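Local atomic coordinates of sulfate transporter 4.1, chloroplastic (Arabidopsis thaliana, PDB entry 7LHV), a protein that cotransports sulfate with protons across the membrane and may take part in regulating sulfate assimilation. Residues S210-A215 with T470-F475; S535-A540 with S584-A589; Y544-L549 with K591-E596. All coordinates share one frame; numbering follows the deposited sequence.

Interaction 1 of 3, residues S210-A215 with T470-F475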
ATOM      1  N   SER A 210      15.173 -10.304  -3.506  1.00 49.00           N
ATOM      2  CA  SER A 210      16.479 -10.948  -3.434  1.00 49.00           C
ATOM      3  C   SER A 210      16.794 -11.414  -2.019  1.00 49.00           C
ATOM      4  O   SER A 210      17.301 -12.524  -1.824  1.00 49.00           O
ATOM      5  CB  SER A 210      17.560  -9.995  -3.937  1.00 49.00           C
ATOM      6  OG  SER A 210      18.848 -10.565  -3.790  1.00 49.00           O
ATOM      7  N   GLY A 211      16.502 -10.582  -1.018  1.00 48.15           N
ATOM      8  CA  GLY A 211      16.743 -10.992   0.357  1.00 48.15           C
ATOM      9  C   GLY A 211      15.873 -12.156   0.779  1.00 48.15           C
ATOM     10  O   GLY A 211      16.344 -13.097   1.427  1.00 48.15           O
ATOM     11  N   PHE A 212      14.590 -12.117   0.409  1.00 48.32           N
ATOM     12  CA  PHE A 212      13.698 -13.223   0.723  1.00 48.32           C
ATOM     13  C   PHE A 212      14.164 -14.511   0.057  1.00 48.32           C
ATOM     14  O   PHE A 212      14.148 -15.580   0.677  1.00 48.32           O
ATOM     15  CB  PHE A 212      12.273 -12.876   0.297  1.00 48.32           C
ATOM     16  CG  PHE A 212      11.311 -14.018   0.402  1.00 48.32           C
ATOM     17  CD1 PHE A 212      10.881 -14.467   1.635  1.00 48.32           C
ATOM     18  CD2 PHE A 212      10.830 -14.638  -0.735  1.00 48.32           C
ATOM     19  CE1 PHE A 212       9.995 -15.517   1.731  1.00 48.32           C
ATOM     20  CE2 PHE A 212       9.942 -15.689  -0.644  1.00 48.32           C
ATOM     21  CZ  PHE A 212       9.525 -16.128   0.591  1.00 48.32           C
ATOM     22  N   THR A 213      14.598 -14.425  -1.200  1.00 48.81           N
ATOM     23  CA  THR A 213      15.072 -15.605  -1.912  1.00 48.81           C
ATOM     24  C   THR A 213      16.354 -16.155  -1.297  1.00 48.81           C
ATOM     25  O   THR A 213      16.523 -17.373  -1.197  1.00 48.81           O
ATOM     26  CB  THR A 213      15.278 -15.273  -3.387  1.00 48.81           C
ATOM     27  OG1 THR A 213      14.042 -14.811  -3.945  1.00 48.81           O
ATOM     28  CG2 THR A 213      15.732 -16.500  -4.150  1.00 48.81           C
ATOM     29  N   SER A 214      17.275 -15.279  -0.886  1.00 48.11           N
ATOM     30  CA  SER A 214      18.499 -15.749  -0.244  1.00 48.11           C
ATOM     31  C   SER A 214      18.200 -16.456   1.074  1.00 48.11           C
ATOM     32  O   SER A 214      18.760 -17.526   1.362  1.00 48.11           O
ATOM     33  CB  SER A 214      19.451 -14.578  -0.016  1.00 48.11           C
ATOM     34  OG  SER A 214      19.692 -13.881  -1.221  1.00 48.11           O
ATOM     35  N   ALA A 215      17.321 -15.871   1.892  1.00 49.21           N
ATOM     36  CA  ALA A 215      16.950 -16.520   3.145  1.00 49.21           C
ATOM     37  C   ALA A 215      16.258 -17.852   2.889  1.00 49.21           C
ATOM     38  O   ALA A 215      16.505 -18.835   3.597  1.00 49.21           O
ATOM     39  CB  ALA A 215      16.059 -15.597   3.969  1.00 49.21           C
ATOM     40  N   THR A 470      17.204 -11.216   7.118  1.00 47.50           N
ATOM     41  CA  THR A 470      17.320 -11.613   8.517  1.00 47.50           C
ATOM     42  C   THR A 470      15.978 -12.054   9.085  1.00 47.50           C
ATOM     43  O   THR A 470      15.897 -13.063   9.797  1.00 47.50           O
ATOM     44  CB  THR A 470      17.895 -10.461   9.338  1.00 47.50           C
ATOM     45  OG1 THR A 470      19.240 -10.198   8.917  1.00 47.50           O
ATOM     46  CG2 THR A 470      17.896 -10.806  10.814  1.00 47.50           C
ATOM     47  N   ILE A 471      14.910 -11.320   8.775  1.00 46.77           N
ATOM     48  CA  ILE A 471      13.606 -11.662   9.328  1.00 46.77           C
ATOM     49  C   ILE A 471      13.100 -12.974   8.742  1.00 46.77           C
ATOM     50  O   ILE A 471      12.549 -13.813   9.462  1.00 46.77           O
ATOM     51  CB  ILE A 471      12.615 -10.505   9.107  1.00 46.77           C
ATOM     52  CG1 ILE A 471      12.873  -9.406  10.136  1.00 46.77           C
ATOM     53  CG2 ILE A 471      11.184 -10.992   9.204  1.00 46.77           C
ATOM     54  CD1 ILE A 471      12.004  -8.198   9.965  1.00 46.77           C
ATOM     55  N   THR A 472      13.289 -13.187   7.437  1.00 47.53           N
ATOM     56  CA  THR A 472      12.890 -14.461   6.852  1.00 47.53           C
ATOM     57  C   THR A 472      13.726 -15.612   7.397  1.00 47.53           C
ATOM     58  O   THR A 472      13.215 -16.726   7.555  1.00 47.53           O
ATOM     59  CB  THR A 472      12.997 -14.394   5.329  1.00 47.53           C
ATOM     60  OG1 THR A 472      12.287 -13.246   4.852  1.00 47.53           O
ATOM     61  CG2 THR A 472      12.411 -15.637   4.696  1.00 47.53           C
ATOM     62  N   LEU A 473      14.998 -15.364   7.702  1.00 49.54           N
ATOM     63  CA  LEU A 473      15.853 -16.412   8.241  1.00 49.54           C
ATOM     64  C   LEU A 473      15.424 -16.808   9.648  1.00 49.54           C
ATOM     65  O   LEU A 473      15.265 -17.998   9.948  1.00 49.54           O
ATOM     66  CB  LEU A 473      17.305 -15.939   8.234  1.00 49.54           C
ATOM     67  CG  LEU A 473      18.392 -16.985   8.021  1.00 49.54           C
ATOM     68  CD1 LEU A 473      18.300 -17.569   6.629  1.00 49.54           C
ATOM     69  CD2 LEU A 473      19.762 -16.380   8.268  1.00 49.54           C
ATOM     70  N   PHE A 474      15.224 -15.826  10.526  1.00 50.20           N
ATOM     71  CA  PHE A 474      14.970 -16.113  11.933  1.00 50.20           C
ATOM     72  C   PHE A 474      13.493 -16.326  12.235  1.00 50.20           C
ATOM     73  O   PHE A 474      13.148 -17.163  13.073  1.00 50.20           O
ATOM     74  CB  PHE A 474      15.530 -14.990  12.804  1.00 50.20           C
ATOM     75  CG  PHE A 474      17.018 -15.030  12.942  1.00 50.20           C
ATOM     76  CD1 PHE A 474      17.620 -15.925  13.806  1.00 50.20           C
ATOM     77  CD2 PHE A 474      17.816 -14.185  12.196  1.00 50.20           C
ATOM     78  CE1 PHE A 474      18.991 -15.971  13.929  1.00 50.20           C
ATOM     79  CE2 PHE A 474      19.189 -14.226  12.317  1.00 50.20           C
ATOM     80  CZ  PHE A 474      19.777 -15.119  13.183  1.00 50.20           C
ATOM     81  N   PHE A 475      12.616 -15.582  11.577  1.00 53.82           N
ATOM     82  CA  PHE A 475      11.184 -15.760  11.719  1.00 53.82           C
ATOM     83  C   PHE A 475      10.665 -16.556  10.525  1.00 53.82           C
ATOM     84  O   PHE A 475      11.435 -17.055   9.701  1.00 53.82           O
ATOM     85  CB  PHE A 475      10.506 -14.399  11.870  1.00 53.82           C
ATOM     86  CG  PHE A 475      11.040 -13.586  13.014  1.00 53.82           C
ATOM     87  CD1 PHE A 475      10.530 -13.745  14.289  1.00 53.82           C
ATOM     88  CD2 PHE A 475      12.062 -12.676  12.816  1.00 53.82           C
ATOM     89  CE1 PHE A 475      11.027 -13.004  15.342  1.00 53.82           C
ATOM     90  CE2 PHE A 475      12.561 -11.935  13.866  1.00 53.82           C
ATOM     91  CZ  PHE A 475      12.043 -12.100  15.129  1.00 53.82           C
TER
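Ala215 and Thr472 face each other where helix 206-229 runs beside helix 459-474, each pointing its CB at the other helix. The methyl of Ala215 lies against the branch point of Thr472, with Ala215 CB to Thr472 CB at 3.6 Å, and it also meets the threonine methyl CG2. That methyl stands anti to the backbone N (OG1 chi1 -52°), a setting from which it also reaches Phe212, one turn before Ala215: Phe212 CD1 to Thr472 CG2 is 3.6 Å. The two side chains meet at about a right angle; CG2 approaches the ring obliquely, whereas OG1 lies in the ring plane at its edge, 3.7 Å from Phe212 CD1. The hydroxyl is satisfied by the backbone oxygen of Thr468; CB and CG2 make the contacts with Ala215. Leu473 adds a branch from the next position, its CD1 3.7 Å from the carbonyl oxygen of Ala215 and 4.0 Å from Ala215 CB. No hydrogen bond joins the segments, and their axes approach to 8.4 Å at an angle of 27°. The side chain of Phe212 also packs on Ile477 and Val481 of helix 477-496 and lies about 4 Å from a bound sphingosine-phosphate lipid. This is near-parallel helix packing with Ala215 and Thr472 at its centre, flanked by Phe212 and Leu473, within the transmembrane bundle of an SLC26/SulP transporter and beside a bound lipid.

Interaction 2 of 3, residues S535-A540 with S584-A589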
ATOM      1  N   SER A 535       4.990  17.385 -10.097  1.00 53.21           N
ATOM      2  CA  SER A 535       4.267  16.121 -10.025  1.00 53.21           C
ATOM      3  C   SER A 535       2.778  16.353 -10.233  1.00 53.21           C
ATOM      4  O   SER A 535       2.285  17.461  -9.990  1.00 53.21           O
ATOM      5  CB  SER A 535       4.496  15.438  -8.678  1.00 53.21           C
ATOM      6  OG  SER A 535       4.265  16.340  -7.612  1.00 53.21           O
ATOM      7  N   PRO A 536       2.031  15.348 -10.687  1.00 50.56           N
ATOM      8  CA  PRO A 536       0.572  15.459 -10.662  1.00 50.56           C
ATOM      9  C   PRO A 536       0.067  15.536  -9.231  1.00 50.56           C
ATOM     10  O   PRO A 536       0.631  14.932  -8.318  1.00 50.56           O
ATOM     11  CB  PRO A 536       0.105  14.174 -11.353  1.00 50.56           C
ATOM     12  CG  PRO A 536       1.241  13.236 -11.209  1.00 50.56           C
ATOM     13  CD  PRO A 536       2.474  14.073 -11.269  1.00 50.56           C
ATOM     14  N   ILE A 537      -1.014  16.283  -9.042  1.00 48.83           N
ATOM     15  CA  ILE A 537      -1.600  16.493  -7.725  1.00 48.83           C
ATOM     16  C   ILE A 537      -2.806  15.577  -7.585  1.00 48.83           C
ATOM     17  O   ILE A 537      -3.732  15.626  -8.401  1.00 48.83           O
ATOM     18  CB  ILE A 537      -1.992  17.960  -7.509  1.00 48.83           C
ATOM     19  CG1 ILE A 537      -0.845  18.886  -7.905  1.00 48.83           C
ATOM     20  CG2 ILE A 537      -2.373  18.194  -6.067  1.00 48.83           C
ATOM     21  CD1 ILE A 537      -1.173  20.350  -7.765  1.00 48.83           C
ATOM     22  N   TYR A 538      -2.797  14.742  -6.553  1.00 48.51           N
ATOM     23  CA  TYR A 538      -3.914  13.853  -6.268  1.00 48.51           C
ATOM     24  C   TYR A 538      -3.983  13.655  -4.759  1.00 48.51           C
ATOM     25  O   TYR A 538      -3.272  14.321  -4.000  1.00 48.51           O
ATOM     26  CB  TYR A 538      -3.786  12.542  -7.059  1.00 48.51           C
ATOM     27  CG  TYR A 538      -2.615  11.660  -6.690  1.00 48.51           C
ATOM     28  CD1 TYR A 538      -1.311  12.082  -6.881  1.00 48.51           C
ATOM     29  CD2 TYR A 538      -2.818  10.388  -6.180  1.00 48.51           C
ATOM     30  CE1 TYR A 538      -0.245  11.279  -6.553  1.00 48.51           C
ATOM     31  CE2 TYR A 538      -1.759   9.574  -5.854  1.00 48.51           C
ATOM     32  CZ  TYR A 538      -0.474  10.026  -6.040  1.00 48.51           C
ATOM     33  OH  TYR A 538       0.590   9.221  -5.716  1.00 48.51           O
ATOM     34  N   PHE A 539      -4.847  12.740  -4.318  1.00 47.67           N
ATOM     35  CA  PHE A 539      -5.172  12.661  -2.897  1.00 47.67           C
ATOM     36  C   PHE A 539      -3.985  12.257  -2.034  1.00 47.67           C
ATOM     37  O   PHE A 539      -3.983  12.555  -0.837  1.00 47.67           O
ATOM     38  CB  PHE A 539      -6.328  11.687  -2.663  1.00 47.67           C
ATOM     39  CG  PHE A 539      -6.108  10.322  -3.243  1.00 47.67           C
ATOM     40  CD1 PHE A 539      -5.463   9.343  -2.510  1.00 47.67           C
ATOM     41  CD2 PHE A 539      -6.567  10.009  -4.509  1.00 47.67           C
ATOM     42  CE1 PHE A 539      -5.267   8.085  -3.033  1.00 47.67           C
ATOM     43  CE2 PHE A 539      -6.371   8.751  -5.036  1.00 47.67           C
ATOM     44  CZ  PHE A 539      -5.721   7.789  -4.297  1.00 47.67           C
ATOM     45  N   ALA A 540      -2.985  11.582  -2.600  1.00 49.22           N
ATOM     46  CA  ALA A 540      -1.878  11.100  -1.779  1.00 49.22           C
ATOM     47  C   ALA A 540      -0.937  12.231  -1.381  1.00 49.22           C
ATOM     48  O   ALA A 540      -0.490  12.292  -0.230  1.00 49.22           O
ATOM     49  CB  ALA A 540      -1.113  10.002  -2.513  1.00 49.22           C
ATOM     50  N   SER A 584     -10.272  15.884  -7.557  1.00 58.99           N
ATOM     51  CA  SER A 584     -11.156  16.745  -6.777  1.00 58.99           C
ATOM     52  C   SER A 584     -10.462  17.286  -5.534  1.00 58.99           C
ATOM     53  O   SER A 584     -10.661  18.448  -5.157  1.00 58.99           O
ATOM     54  CB  SER A 584     -12.411  15.974  -6.386  1.00 58.99           C
ATOM     55  OG  SER A 584     -12.114  15.035  -5.370  1.00 58.99           O
ATOM     56  N   SER A 585      -9.666  16.450  -4.865  1.00 60.04           N
ATOM     57  CA  SER A 585      -8.947  16.913  -3.682  1.00 60.04           C
ATOM     58  C   SER A 585      -8.031  18.078  -4.023  1.00 60.04           C
ATOM     59  O   SER A 585      -7.876  19.012  -3.228  1.00 60.04           O
ATOM     60  CB  SER A 585      -8.149  15.765  -3.067  1.00 60.04           C
ATOM     61  OG  SER A 585      -8.996  14.686  -2.714  1.00 60.04           O
ATOM     62  N   ALA A 586      -7.430  18.049  -5.212  1.00 59.00           N
ATOM     63  CA  ALA A 586      -6.527  19.119  -5.615  1.00 59.00           C
ATOM     64  C   ALA A 586      -7.256  20.452  -5.719  1.00 59.00           C
ATOM     65  O   ALA A 586      -6.786  21.465  -5.193  1.00 59.00           O
ATOM     66  CB  ALA A 586      -5.861  18.766  -6.943  1.00 59.00           C
ATOM     67  N   VAL A 587      -8.408  20.475  -6.391  1.00 61.85           N
ATOM     68  CA  VAL A 587      -9.122  21.737  -6.555  1.00 61.85           C
ATOM     69  C   VAL A 587      -9.724  22.198  -5.233  1.00 61.85           C
ATOM     70  O   VAL A 587      -9.776  23.400  -4.949  1.00 61.85           O
ATOM     71  CB  VAL A 587     -10.183  21.631  -7.666  1.00 61.85           C
ATOM     72  CG1 VAL A 587      -9.514  21.620  -9.026  1.00 61.85           C
ATOM     73  CG2 VAL A 587     -11.030  20.397  -7.487  1.00 61.85           C
ATOM     74  N   GLU A 588     -10.184  21.260  -4.398  1.00 65.82           N
ATOM     75  CA  GLU A 588     -10.677  21.648  -3.078  1.00 65.82           C
ATOM     76  C   GLU A 588      -9.576  22.302  -2.250  1.00 65.82           C
ATOM     77  O   GLU A 588      -9.786  23.356  -1.633  1.00 65.82           O
ATOM     78  CB  GLU A 588     -11.255  20.437  -2.351  1.00 65.82           C
ATOM     79  CG  GLU A 588     -12.756  20.281  -2.518  1.00 65.82           C
ATOM     80  CD  GLU A 588     -13.534  21.392  -1.831  1.00 65.82           C
ATOM     81  OE1 GLU A 588     -13.402  21.539  -0.598  1.00 65.82           O
ATOM     82  OE2 GLU A 588     -14.275  22.121  -2.525  1.00 65.82           O
ATOM     83  N   ALA A 589      -8.387  21.699  -2.237  1.00 61.41           N
ATOM     84  CA  ALA A 589      -7.275  22.286  -1.499  1.00 61.41           C
ATOM     85  C   ALA A 589      -6.858  23.620  -2.099  1.00 61.41           C
ATOM     86  O   ALA A 589      -6.492  24.543  -1.368  1.00 61.41           O
ATOM     87  CB  ALA A 589      -6.095  21.320  -1.465  1.00 61.41           C
TER
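Ile537 and Ala586 point their CB atoms at each other where a loop packs against the first turn of helix 584-599. The branch methyl of the isoleucine makes the closest approach, Ile537 CG2 to Ala586 CB at 3.6 Å. CG2 is anti to the backbone N, while CG1 (chi1 -48°) extends along another direction and leaves the alanine to the shorter branch. Ile537 also packs on Ile542 and Ile545 of helix 542-560 and on Val579. In the STAS domain, a fold of helices packed about a mixed sheet, the contact sets this loop, which leads from strand 527-533 into helix 542-560, against the start of helix 584-599, the helix that follows the next strand, 569-575. At the helix start Ala586 N hydrogen-bonds to Asp583 OD1; in the loop, Asn541 ND2 bonds to Pro536 O and its OD1 accepts from Tyr538 N. Phe539 behaves differently from Ile537: only its CB comes near the helix, 4.0 Å from Ser585 OG, a plain van der Waals distance. Its ring is carried away from Ser585 by chi1 of 54°, which sets CG between the backbone N and the carbonyl carbon. Tyr538 CD2 lies 4.0 Å above one face of the Phe539 ring, offset toward the rim. Phe203 of the second subunit packs on Phe539, and Asp461 of that subunit hydrogen-bonds to Ser584 OG.

Interaction 3 of 3, residues Y544-L549 with K591-E596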
ATOM      1  N   TYR A 544       0.999  17.263   1.693  1.00 53.96           N
ATOM      2  CA  TYR A 544       2.328  17.864   1.645  1.00 53.96           C
ATOM      3  C   TYR A 544       2.306  19.178   0.876  1.00 53.96           C
ATOM      4  O   TYR A 544       2.948  20.153   1.281  1.00 53.96           O
ATOM      5  CB  TYR A 544       3.321  16.890   1.015  1.00 53.96           C
ATOM      6  CG  TYR A 544       4.734  17.417   0.920  1.00 53.96           C
ATOM      7  CD1 TYR A 544       5.619  17.292   1.979  1.00 53.96           C
ATOM      8  CD2 TYR A 544       5.185  18.038  -0.235  1.00 53.96           C
ATOM      9  CE1 TYR A 544       6.910  17.772   1.891  1.00 53.96           C
ATOM     10  CE2 TYR A 544       6.472  18.519  -0.333  1.00 53.96           C
ATOM     11  CZ  TYR A 544       7.329  18.386   0.731  1.00 53.96           C
ATOM     12  OH  TYR A 544       8.613  18.867   0.630  1.00 53.96           O
ATOM     13  N   ILE A 545       1.576  19.219  -0.238  1.00 54.03           N
ATOM     14  CA  ILE A 545       1.489  20.446  -1.021  1.00 54.03           C
ATOM     15  C   ILE A 545       0.779  21.532  -0.227  1.00 54.03           C
ATOM     16  O   ILE A 545       1.173  22.705  -0.259  1.00 54.03           O
ATOM     17  CB  ILE A 545       0.799  20.169  -2.368  1.00 54.03           C
ATOM     18  CG1 ILE A 545       1.659  19.228  -3.209  1.00 54.03           C
ATOM     19  CG2 ILE A 545       0.548  21.461  -3.116  1.00 54.03           C
ATOM     20  CD1 ILE A 545       0.910  18.540  -4.312  1.00 54.03           C
ATOM     21  N   LYS A 546      -0.274  21.162   0.505  1.00 57.85           N
ATOM     22  CA  LYS A 546      -0.963  22.134   1.346  1.00 57.85           C
ATOM     23  C   LYS A 546      -0.031  22.703   2.405  1.00 57.85           C
ATOM     24  O   LYS A 546      -0.018  23.916   2.640  1.00 57.85           O
ATOM     25  CB  LYS A 546      -2.187  21.495   1.999  1.00 57.85           C
ATOM     26  CG  LYS A 546      -3.455  21.615   1.176  1.00 57.85           C
ATOM     27  CD  LYS A 546      -4.698  21.371   2.016  1.00 57.85           C
ATOM     28  CE  LYS A 546      -4.748  19.946   2.534  1.00 57.85           C
ATOM     29  NZ  LYS A 546      -6.145  19.452   2.647  1.00 57.85           N
ATOM     30  N   ASP A 547       0.767  21.847   3.048  1.00 56.93           N
ATOM     31  CA  ASP A 547       1.707  22.331   4.058  1.00 56.93           C
ATOM     32  C   ASP A 547       2.760  23.248   3.446  1.00 56.93           C
ATOM     33  O   ASP A 547       3.099  24.295   4.017  1.00 56.93           O
ATOM     34  CB  ASP A 547       2.375  21.149   4.754  1.00 56.93           C
ATOM     35  CG  ASP A 547       1.387  20.279   5.499  1.00 56.93           C
ATOM     36  OD1 ASP A 547       0.169  20.515   5.368  1.00 56.93           O
ATOM     37  OD2 ASP A 547       1.829  19.355   6.213  1.00 56.93           O
ATOM     38  N   ARG A 548       3.291  22.869   2.281  1.00 61.98           N
ATOM     39  CA  ARG A 548       4.307  23.690   1.629  1.00 61.98           C
ATOM     40  C   ARG A 548       3.751  25.047   1.231  1.00 61.98           C
ATOM     41  O   ARG A 548       4.451  26.062   1.319  1.00 61.98           O
ATOM     42  CB  ARG A 548       4.870  22.962   0.411  1.00 61.98           C
ATOM     43  CG  ARG A 548       5.735  21.768   0.756  1.00 61.98           C
ATOM     44  CD  ARG A 548       6.980  22.212   1.497  1.00 61.98           C
ATOM     45  NE  ARG A 548       7.722  23.220   0.751  1.00 61.98           N
ATOM     46  CZ  ARG A 548       8.681  22.952  -0.126  1.00 61.98           C
ATOM     47  NH1 ARG A 548       9.055  21.710  -0.382  1.00 61.98           N
ATOM     48  NH2 ARG A 548       9.279  23.956  -0.759  1.00 61.98           N
ATOM     49  N   LEU A 549       2.498  25.088   0.773  1.00 62.15           N
ATOM     50  CA  LEU A 549       1.901  26.365   0.406  1.00 62.15           C
ATOM     51  C   LEU A 549       1.509  27.180   1.634  1.00 62.15           C
ATOM     52  O   LEU A 549       1.469  28.414   1.565  1.00 62.15           O
ATOM     53  CB  LEU A 549       0.698  26.131  -0.504  1.00 62.15           C
ATOM     54  CG  LEU A 549       1.061  25.504  -1.854  1.00 62.15           C
ATOM     55  CD1 LEU A 549      -0.176  25.269  -2.700  1.00 62.15           C
ATOM     56  CD2 LEU A 549       2.065  26.364  -2.596  1.00 62.15           C
ATOM     57  N   LYS A 591      -8.801  25.794  -3.609  1.00 66.95           N
ATOM     58  CA  LYS A 591      -9.779  26.779  -3.159  1.00 66.95           C
ATOM     59  C   LYS A 591      -9.557  27.154  -1.697  1.00 66.95           C
ATOM     60  O   LYS A 591      -9.656  28.332  -1.327  1.00 66.95           O
ATOM     61  CB  LYS A 591     -11.196  26.248  -3.372  1.00 66.95           C
ATOM     62  CG  LYS A 591     -11.622  26.216  -4.829  1.00 66.95           C
ATOM     63  CD  LYS A 591     -13.121  26.026  -4.972  1.00 66.95           C
ATOM     64  CE  LYS A 591     -13.527  24.586  -4.719  1.00 66.95           C
ATOM     65  NZ  LYS A 591     -14.922  24.327  -5.168  1.00 66.95           N
ATOM     66  N   GLU A 592      -9.251  26.166  -0.851  1.00 67.84           N
ATOM     67  CA  GLU A 592      -8.989  26.463   0.555  1.00 67.84           C
ATOM     68  C   GLU A 592      -7.769  27.364   0.717  1.00 67.84           C
ATOM     69  O   GLU A 592      -7.796  28.322   1.501  1.00 67.84           O
ATOM     70  CB  GLU A 592      -8.808  25.168   1.345  1.00 67.84           C
ATOM     71  CG  GLU A 592     -10.072  24.341   1.468  1.00 67.84           C
ATOM     72  CD  GLU A 592      -9.841  23.034   2.200  1.00 67.84           C
ATOM     73  OE1 GLU A 592      -8.721  22.828   2.712  1.00 67.84           O
ATOM     74  OE2 GLU A 592     -10.780  22.213   2.263  1.00 67.84           O
ATOM     75  N   LEU A 593      -6.686  27.073  -0.008  1.00 66.30           N
ATOM     76  CA  LEU A 593      -5.497  27.920   0.067  1.00 66.30           C
ATOM     77  C   LEU A 593      -5.759  29.307  -0.496  1.00 66.30           C
ATOM     78  O   LEU A 593      -5.215  30.292   0.011  1.00 66.30           O
ATOM     79  CB  LEU A 593      -4.310  27.265  -0.642  1.00 66.30           C
ATOM     80  CG  LEU A 593      -3.469  26.227   0.109  1.00 66.30           C
ATOM     81  CD1 LEU A 593      -2.791  26.899   1.287  1.00 66.30           C
ATOM     82  CD2 LEU A 593      -4.271  25.045   0.599  1.00 66.30           C
ATOM     83  N   TYR A 594      -6.582  29.419  -1.540  1.00 67.97           N
ATOM     84  CA  TYR A 594      -6.923  30.747  -2.039  1.00 67.97           C
ATOM     85  C   TYR A 594      -7.684  31.549  -0.992  1.00 67.97           C
ATOM     86  O   TYR A 594      -7.425  32.744  -0.801  1.00 67.97           O
ATOM     87  CB  TYR A 594      -7.744  30.647  -3.319  1.00 67.97           C
ATOM     88  CG  TYR A 594      -8.356  31.969  -3.702  1.00 67.97           C
ATOM     89  CD1 TYR A 594      -7.564  33.015  -4.148  1.00 67.97           C
ATOM     90  CD2 TYR A 594      -9.721  32.182  -3.593  1.00 67.97           C
ATOM     91  CE1 TYR A 594      -8.117  34.229  -4.490  1.00 67.97           C
ATOM     92  CE2 TYR A 594     -10.282  33.394  -3.932  1.00 67.97           C
ATOM     93  CZ  TYR A 594      -9.476  34.414  -4.380  1.00 67.97           C
ATOM     94  OH  TYR A 594     -10.032  35.625  -4.721  1.00 67.97           O
ATOM     95  N   GLN A 595      -8.635  30.910  -0.307  1.00 71.75           N
ATOM     96  CA  GLN A 595      -9.371  31.607   0.742  1.00 71.75           C
ATOM     97  C   GLN A 595      -8.446  32.022   1.880  1.00 71.75           C
ATOM     98  O   GLN A 595      -8.536  33.147   2.388  1.00 71.75           O
ATOM     99  CB  GLN A 595     -10.508  30.728   1.258  1.00 71.75           C
ATOM    100  CG  GLN A 595     -11.641  30.548   0.261  1.00 71.75           C
ATOM    101  CD  GLN A 595     -12.668  29.537   0.721  1.00 71.75           C
ATOM    102  OE1 GLN A 595     -12.385  28.685   1.560  1.00 71.75           O
ATOM    103  NE2 GLN A 595     -13.872  29.627   0.169  1.00 71.75           N
ATOM    104  N   GLU A 596      -7.538  31.131   2.286  1.00 68.78           N
ATOM    105  CA  GLU A 596      -6.598  31.477   3.347  1.00 68.78           C
ATOM    106  C   GLU A 596      -5.645  32.587   2.916  1.00 68.78           C
ATOM    107  O   GLU A 596      -5.201  33.380   3.753  1.00 68.78           O
ATOM    108  CB  GLU A 596      -5.812  30.242   3.784  1.00 68.78           C
ATOM    109  CG  GLU A 596      -6.651  29.165   4.445  1.00 68.78           C
ATOM    110  CD  GLU A 596      -5.853  27.911   4.745  1.00 68.78           C
ATOM    111  OE1 GLU A 596      -4.620  27.931   4.564  1.00 68.78           O
ATOM    112  OE2 GLU A 596      -6.461  26.902   5.163  1.00 68.78           O
TER
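Leu593 holds its CG anti to the carbonyl carbon (chi1 -83°), which sends the forked end of the side chain across to helix 542-560, where its two methyls meet different residues. CD2 takes the lysine: Leu593 CD2 lies 3.6 Å from Lys546 CG and 4.0 Å from Lys546 CD, the two side chains crossing obliquely. CD1 takes the position three residues on, at 4.0 Å from Leu549 CB; Leu549 meets it with CB, not with its branched end. Helices 542-560 and 584-599 run nearly parallel, their short segments 14° apart in direction with axes 11.0 Å from each other. Leu593, touching with both of its methyls, does much of the bridging, and Lys546 reaches toward it from the other helix. These are the helices that follow the neighbouring parallel strands 527-533 and 569-575 of the STAS domain sheet, and their similar direction fits that beta-alpha arrangement. Further along helix 542-560, Leu593 also packs on Arg550 and Glu553, and Glu596 forms a salt bridge with Arg550.

Beyond its aliphatic stretch the Lys546 chain bends at its last two torsions and brings its amine to the neighbourhood of Glu592, Lys546 NZ to Glu592 OE1 being 4.2 Å, too long for a salt bridge. The contact is mainly apolar: the leucines and the lysine methylenes supply close packing, while the opposite charges beside it probably add only a modest, long-range attraction.

Interaction 1 belongs to the membrane domain, whereas interactions 2 and 3 lie in the STAS domain; the centre of interaction 1 is about 39 Å from that of interaction 2 and about 44 Å from that of interaction 3. Interactions 2 and 3 share helix 584-599, alternate along the chain and touch: Ile537 CG2 is 3.7 Å from Ile545 CD1, and Ala589 CB is equally far from Lys546 CG. Interactions 1 and 2 are largely buried and interaction 3 partly so. None has a hydrogen bond between its segments. The membrane contact packs small residues and an aromatic near lipid; interaction 2 is mainly isoleucine on alanine; interaction 3 alone brings opposite charges near each other. Both STAS contacts adjoin the second subunit.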